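Local coordinates for protein (soluble lytic transglycosylase SLT70) (Escherichia coli, PDB 1QSA) that is a periplasmic lytic transglycosylase that probably cleaves peptidoglycan between N-acetylmuramic acid and N-acetylglucosamine, leaving a 1,6-anhydro bond on the muramic acid, at residues P36-P39 with Y40-R44; P383-A386 with R387-E390; S8-A11 with Q12-A16. All coordinates share one frame; numbering follows the deposited sequence.

Contact 1: P36-P39 with Y40-R44; sequences PLYP and YLEYR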
# COMPACT_ATOMS: atom_id res chain seq x y z
N PRO A 36 21.31 3.25 -25.81
CA PRO A 36 20.98 2.48 -24.60
C PRO A 36 19.62 1.79 -24.59
O PRO A 36 19.51 0.69 -24.04
CB PRO A 36 21.11 3.49 -23.47
CG PRO A 36 22.24 4.39 -23.96
CD PRO A 36 21.93 4.55 -25.45
N LEU A 37 18.62 2.42 -25.19
CA LEU A 37 17.29 1.82 -25.19
C LEU A 37 16.99 0.85 -26.34
O LEU A 37 15.86 0.37 -26.47
CB LEU A 37 16.19 2.88 -25.05
CG LEU A 37 16.33 3.82 -23.84
CD1 LEU A 37 15.09 4.71 -23.74
CD2 LEU A 37 16.51 3.05 -22.54
N TYR A 38 18.00 0.49 -27.13
CA TYR A 38 17.79 -0.47 -28.23
C TYR A 38 17.13 -1.78 -27.73
O TYR A 38 16.24 -2.30 -28.39
CB TYR A 38 19.10 -0.75 -28.96
CG TYR A 38 18.93 -1.67 -30.14
CD1 TYR A 38 18.34 -1.22 -31.33
CD2 TYR A 38 19.31 -3.00 -30.04
CE1 TYR A 38 18.14 -2.10 -32.40
CE2 TYR A 38 19.11 -3.88 -31.10
CZ TYR A 38 18.53 -3.43 -32.27
OH TYR A 38 18.33 -4.33 -33.29
N PRO A 39 17.52 -2.30 -26.54
CA PRO A 39 16.88 -3.54 -26.07
C PRO A 39 15.36 -3.41 -25.94
O PRO A 39 14.64 -4.40 -26.10
CB PRO A 39 17.55 -3.78 -24.71
CG PRO A 39 18.93 -3.23 -24.91
CD PRO A 39 18.65 -1.93 -25.66
N TYR A 40 14.86 -2.21 -25.63
CA TYR A 40 13.41 -1.99 -25.55
C TYR A 40 12.77 -2.12 -26.93
O TYR A 40 11.63 -2.59 -27.06
CB TYR A 40 13.08 -0.65 -24.91
CG TYR A 40 13.28 -0.64 -23.41
CD1 TYR A 40 12.23 -1.01 -22.55
CD2 TYR A 40 14.49 -0.25 -22.84
CE1 TYR A 40 12.40 -1.00 -21.17
CE2 TYR A 40 14.66 -0.23 -21.44
CZ TYR A 40 13.61 -0.61 -20.62
OH TYR A 40 13.76 -0.63 -19.26
N LEU A 41 13.48 -1.68 -27.97
CA LEU A 41 12.98 -1.80 -29.35
C LEU A 41 12.95 -3.29 -29.74
O LEU A 41 12.03 -3.75 -30.41
CB LEU A 41 13.90 -1.03 -30.31
CG LEU A 41 13.91 0.49 -30.17
CD1 LEU A 41 14.93 1.07 -31.15
CD2 LEU A 41 12.52 1.07 -30.43
N GLU A 42 13.98 -4.04 -29.35
CA GLU A 42 14.04 -5.46 -29.67
C GLU A 42 12.89 -6.18 -28.97
O GLU A 42 12.27 -7.07 -29.55
CB GLU A 42 15.36 -6.06 -29.18
CG GLU A 42 16.58 -5.59 -29.91
CD GLU A 42 17.83 -6.27 -29.41
OE1 GLU A 42 18.24 -6.00 -28.26
OE2 GLU A 42 18.41 -7.08 -30.16
N TYR A 43 12.62 -5.78 -27.73
CA TYR A 43 11.54 -6.38 -26.96
C TYR A 43 10.21 -6.13 -27.68
O TYR A 43 9.39 -7.04 -27.81
CB TYR A 43 11.50 -5.79 -25.54
CG TYR A 43 10.28 -6.23 -24.74
CD1 TYR A 43 10.26 -7.46 -24.07
CD2 TYR A 43 9.14 -5.43 -24.69
CE1 TYR A 43 9.13 -7.88 -23.36
CE2 TYR A 43 8.00 -5.84 -23.99
CZ TYR A 43 8.00 -7.06 -23.33
OH TYR A 43 6.86 -7.46 -22.66
N ARG A 44 10.02 -4.91 -28.16
CA ARG A 44 8.79 -4.56 -28.87
C ARG A 44 8.66 -5.40 -30.14
O ARG A 44 7.58 -5.92 -30.45
CB ARG A 44 8.77 -3.05 -29.21
CG ARG A 44 7.42 -2.58 -29.74
CD ARG A 44 7.39 -1.06 -29.96
NE ARG A 44 6.15 -0.63 -30.59
CZ ARG A 44 5.74 0.64 -30.71
NH1 ARG A 44 6.46 1.65 -30.25
NH2 ARG A 44 4.59 0.89 -31.32
O HOH W 1 18.71 -6.93 -32.97
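L37 brings its CD2 methyl obliquely up to the Y40 ring, L37 CD2 3.9 Å from Y40 CD2. The two residues sit three apart round the first turn of helix 38-48, where L37 holds the N-cap position. A leucine cannot cap with its side chain, but its backbone O accepts Y40 N at 2.9 Å, from well above the carbonyl plane, and more weakly L41 N. P39 suits this turn because no earlier carbonyl needs its missing N-H, and its own O receives Y43 N at 2.9 Å. Y38 has CG anti to its backbone N (chi1 -177°), which carries the ring forward along the helix. There its CD1 lies 4.1 Å from L41 CD1, the two side chains crossing at nearly a right angle. E42 is deposited in two conformers; in one, E42 CD comes 3.2 Å from Y38 CE2, again at about a right angle, and a water 2.6 Å from Y38 OH donates to E42 OE2, both doubtful as fixed features. Y10 of helix 3-18 packs on L37, Y40 and L41, P70 of helix 69-84 on Y40 and Y43, and L391 of helix 383-393 on L37 and Y40, whose OH bonds to E403.

Contact 2: P383-A386 with R387-E390; sequences PEMA and RVRE. With SO4 (sulfate ion), chain C.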
# COMPACT_ATOMS: atom_id res chain seq x y z
N PRO A 383 25.97 0.16 -18.26
CA PRO A 383 24.85 0.19 -19.20
C PRO A 383 23.47 0.34 -18.54
O PRO A 383 22.61 0.99 -19.12
CB PRO A 383 25.00 -1.13 -19.98
CG PRO A 383 25.84 -1.99 -19.10
CD PRO A 383 26.78 -1.06 -18.42
N GLU A 384 23.26 -0.23 -17.34
CA GLU A 384 21.94 -0.06 -16.73
C GLU A 384 21.72 1.42 -16.37
O GLU A 384 20.63 1.96 -16.61
CB GLU A 384 21.72 -0.98 -15.50
CG GLU A 384 20.27 -0.85 -14.96
CD GLU A 384 19.74 -2.06 -14.19
OE1 GLU A 384 20.50 -2.68 -13.40
OE2 GLU A 384 18.54 -2.37 -14.35
N MET A 385 22.74 2.09 -15.86
CA MET A 385 22.58 3.51 -15.55
C MET A 385 22.33 4.31 -16.84
O MET A 385 21.55 5.26 -16.84
CB MET A 385 23.81 4.08 -14.83
CG MET A 385 23.64 5.53 -14.38
SD MET A 385 22.30 5.75 -13.15
CE MET A 385 23.18 5.44 -11.62
N ALA A 386 22.98 3.93 -17.94
CA ALA A 386 22.77 4.62 -19.20
C ALA A 386 21.30 4.48 -19.64
O ALA A 386 20.72 5.42 -20.18
CB ALA A 386 23.71 4.09 -20.27
N ARG A 387 20.68 3.32 -19.38
CA ARG A 387 19.27 3.14 -19.74
C ARG A 387 18.41 4.03 -18.84
O ARG A 387 17.48 4.68 -19.32
CB ARG A 387 18.82 1.68 -19.61
CG ARG A 387 19.49 0.75 -20.64
CD ARG A 387 18.71 -0.53 -20.83
NE ARG A 387 18.67 -1.34 -19.62
CZ ARG A 387 19.63 -2.17 -19.22
NH1 ARG A 387 20.75 -2.30 -19.93
NH2 ARG A 387 19.49 -2.85 -18.09
N VAL A 388 18.74 4.09 -17.55
CA VAL A 388 17.99 4.93 -16.61
C VAL A 388 18.03 6.38 -17.06
O VAL A 388 16.99 7.05 -17.10
CB VAL A 388 18.57 4.80 -15.17
CG1 VAL A 388 17.95 5.87 -14.24
CG2 VAL A 388 18.27 3.40 -14.62
N ARG A 389 19.21 6.84 -17.47
CA ARG A 389 19.38 8.21 -17.94
C ARG A 389 18.46 8.51 -19.13
O ARG A 389 17.77 9.53 -19.15
CB ARG A 389 20.84 8.47 -18.32
CG ARG A 389 21.09 9.85 -18.94
CD ARG A 389 22.56 10.02 -19.31
NE ARG A 389 22.80 11.32 -19.96
CZ ARG A 389 23.87 11.62 -20.70
NH1 ARG A 389 24.85 10.74 -20.90
NH2 ARG A 389 23.98 12.83 -21.24
N GLU A 390 18.42 7.60 -20.11
CA GLU A 390 17.56 7.80 -21.27
C GLU A 390 16.09 7.80 -20.89
O GLU A 390 15.33 8.62 -21.36
CB GLU A 390 17.82 6.75 -22.35
CG GLU A 390 19.19 6.87 -22.99
CD GLU A 390 19.53 8.32 -23.32
OE1 GLU A 390 18.84 8.88 -24.19
OE2 GLU A 390 20.44 8.91 -22.68
S SO4 C . 20.85 14.70 -20.24
O1 SO4 C . 19.98 15.51 -19.36
O2 SO4 C . 22.27 14.87 -19.85
O3 SO4 C . 20.46 13.28 -20.10
O4 SO4 C . 20.69 15.17 -21.62
O HOH W 2 22.40 7.30 -21.58
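R387 curls its guanidinium back over the backbone of E384 rather than meeting the carboxylate squarely: E384 CA lies 3.8 Å above the guanidinium plane, towards its rim. This is the first turn of helix 383-393, in the all-helical L domain. With CG beside the backbone N (chi1 -67°), R387 CG rests 3.5 Å from P383 O; the bend at chi3 (-65°) then turns the guanidinium over E384. The salt bridge to E384 is long, 3.9 Å from R387 NH2 to E384 OE2, with the two planar groups turned 44° apart. The stronger partner is E403, bridged by R387 NE, while NH2 also bonds to T67. Since the E384 and E403 carboxylates come close, R387 probably offsets their repulsion. P383 fits here because the first residues of a helix need no N-H donor, and its O takes R387 N. On another side, one water donates to both A386 O and E390 OE2, while E390 OE1 engages R7 and Y35. R389 stretches outward to a sulfate, probably from the crystallisation liquor and also held by R7. The anion lies at the guanidinium edge, taking R389 NE on O3 at 3.1 Å and R389 NH2 on O2 at 3.0 Å.

Contact 3: S8-A11 with Q12-A16; sequences SRYA and QIKQA. With ACT (acetate ion), chain O.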
# COMPACT_ATOMS: atom_id res chain seq x y z
N SER A 8 17.01 11.57 -31.18
CA SER A 8 16.04 11.99 -32.20
C SER A 8 15.53 10.78 -32.98
O SER A 8 14.32 10.64 -33.19
CB SER A 8 16.66 13.00 -33.18
OG SER A 8 16.96 14.24 -32.55
N ARG A 9 16.44 9.90 -33.41
CA ARG A 9 16.05 8.71 -34.17
C ARG A 9 15.18 7.79 -33.33
O ARG A 9 14.25 7.17 -33.86
CB ARG A 9 17.27 7.96 -34.71
CG ARG A 9 18.11 8.78 -35.69
CD ARG A 9 18.95 7.90 -36.60
NE ARG A 9 19.82 6.96 -35.90
CZ ARG A 9 20.95 7.29 -35.30
NH1 ARG A 9 21.31 8.57 -35.20
NH2 ARG A 9 21.68 6.36 -34.70
N TYR A 10 15.41 7.76 -32.02
CA TYR A 10 14.62 6.91 -31.12
C TYR A 10 13.17 7.40 -31.08
O TYR A 10 12.23 6.61 -31.23
CB TYR A 10 15.22 6.90 -29.71
CG TYR A 10 14.57 5.90 -28.78
CD1 TYR A 10 14.76 4.54 -28.94
CD2 TYR A 10 13.75 6.34 -27.73
CE1 TYR A 10 14.16 3.61 -28.09
CE2 TYR A 10 13.13 5.42 -26.87
CZ TYR A 10 13.35 4.06 -27.06
OH TYR A 10 12.74 3.15 -26.22
N ALA A 11 12.98 8.69 -30.86
CA ALA A 11 11.63 9.26 -30.83
C ALA A 11 10.95 9.06 -32.19
O ALA A 11 9.77 8.71 -32.27
CB ALA A 11 11.69 10.74 -30.48
N GLN A 12 11.72 9.20 -33.26
CA GLN A 12 11.18 9.06 -34.61
C GLN A 12 10.78 7.63 -34.96
O GLN A 12 9.73 7.42 -35.59
CB GLN A 12 12.16 9.67 -35.63
CG GLN A 12 12.22 11.21 -35.48
CD GLN A 12 13.55 11.82 -35.92
OE1 GLN A 12 14.49 11.12 -36.29
NE2 GLN A 12 13.63 13.15 -35.85
N ILE A 13 11.56 6.65 -34.53
CA ILE A 13 11.22 5.26 -34.84
C ILE A 13 9.95 4.85 -34.07
O ILE A 13 9.13 4.11 -34.59
CB ILE A 13 12.40 4.28 -34.60
CG1 ILE A 13 12.16 2.98 -35.37
CG2 ILE A 13 12.60 4.00 -33.12
CD1 ILE A 13 13.33 2.00 -35.29
N LYS A 14 9.78 5.37 -32.86
CA LYS A 14 8.59 5.06 -32.06
C LYS A 14 7.35 5.69 -32.70
O LYS A 14 6.28 5.08 -32.71
CB LYS A 14 8.77 5.57 -30.63
CG LYS A 14 9.68 4.69 -29.81
CD LYS A 14 10.07 5.37 -28.49
CE LYS A 14 8.86 5.59 -27.58
NZ LYS A 14 9.30 6.15 -26.26
N GLN A 15 7.50 6.90 -33.23
CA GLN A 15 6.40 7.58 -33.90
C GLN A 15 5.98 6.75 -35.13
O GLN A 15 4.79 6.54 -35.36
CB GLN A 15 6.85 8.98 -34.33
CG GLN A 15 5.82 9.79 -35.11
CD GLN A 15 6.36 11.17 -35.51
OE1 GLN A 15 7.42 11.27 -36.14
NE2 GLN A 15 5.65 12.22 -35.13
N ALA A 16 6.96 6.27 -35.90
CA ALA A 16 6.67 5.46 -37.08
C ALA A 16 5.99 4.15 -36.69
O ALA A 16 5.00 3.74 -37.30
CB ALA A 16 7.97 5.17 -37.86
C ACT O . 10.19 3.30 -24.02
O ACT O . 8.99 3.33 -23.67
OXT ACT O . 10.63 4.03 -24.93
CH3 ACT O . 11.14 2.38 -23.28
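Helix 3-18, the first helix of the chain and an early element of its alpha-superhelix, pairs Y10 with K14 one turn further on. The lysine's aliphatic chain passes obliquely over one face of the tyrosine in a CH-pi contact: K14 CD stands 4.0 Å from the Y10 ring centroid and 3.5 Å from Y10 CE2. Y10 reaches forward because CG is anti to the backbone N (chi1 -172°), and the bend of K14 at chi3 (64°) brings its NZ round beside the phenol end. Both polar ends then seize one oxygen of an acetate, probably from the crystallisation liquor: Y10 OH donates to acetate OXT at 2.6 Å and K14 NZ to the same OXT at 2.8 Å. Beneath the pair, the backbone repeats the usual helical bonds, K14 N meeting Y10 O at 3.2 Å. I13 turns to the inner side, its CG2 branch 3.2 Å from Y10 O, and packs on L41, M28 and L32. A large aliphatic side chain suits that buried stripe, whereas R9 directs its polar end to D1 and G31.

Around Y10 the ring also meets those of Y35 and W394, so this aromatic anchors the helix while its hydroxyl also bonds to a glycerol. Replacing Y10 with an alanine would probably leave the K14 methylenes without their aromatic face, open a gap beside Y35 and W394, and deprive the acetate oxygen of one of its two donors. The phenol and the ammonium group converge on one oxygen, which lies near the plane of the Y10 ring at its edge, while the ring face takes the lysine methylenes; the positive charge of K14 is likely to be partly balanced by the carboxylate it holds.

In the fold
From the N terminus, contact 3 comes first, on helix 3-18, then contact 1 at the start of helix 38-48, and, more than 330 residues later, contact 2 on helix 383-393. Each is local to its own helix, so none closes a loop, and the three run in series without nesting or crossing. Contact 1 stands between the others: L37 CB lies 3.7 Å from Y10 OH of contact 3, while L37 CG is 3.6 Å from E390 CB of contact 2. Contacts 2 and 3 do not touch, their nearest atoms being about 7 Å apart. The middle segment thus joins the chain's first helices to the L domain, consistent with closure of the ring-shaped superhelix.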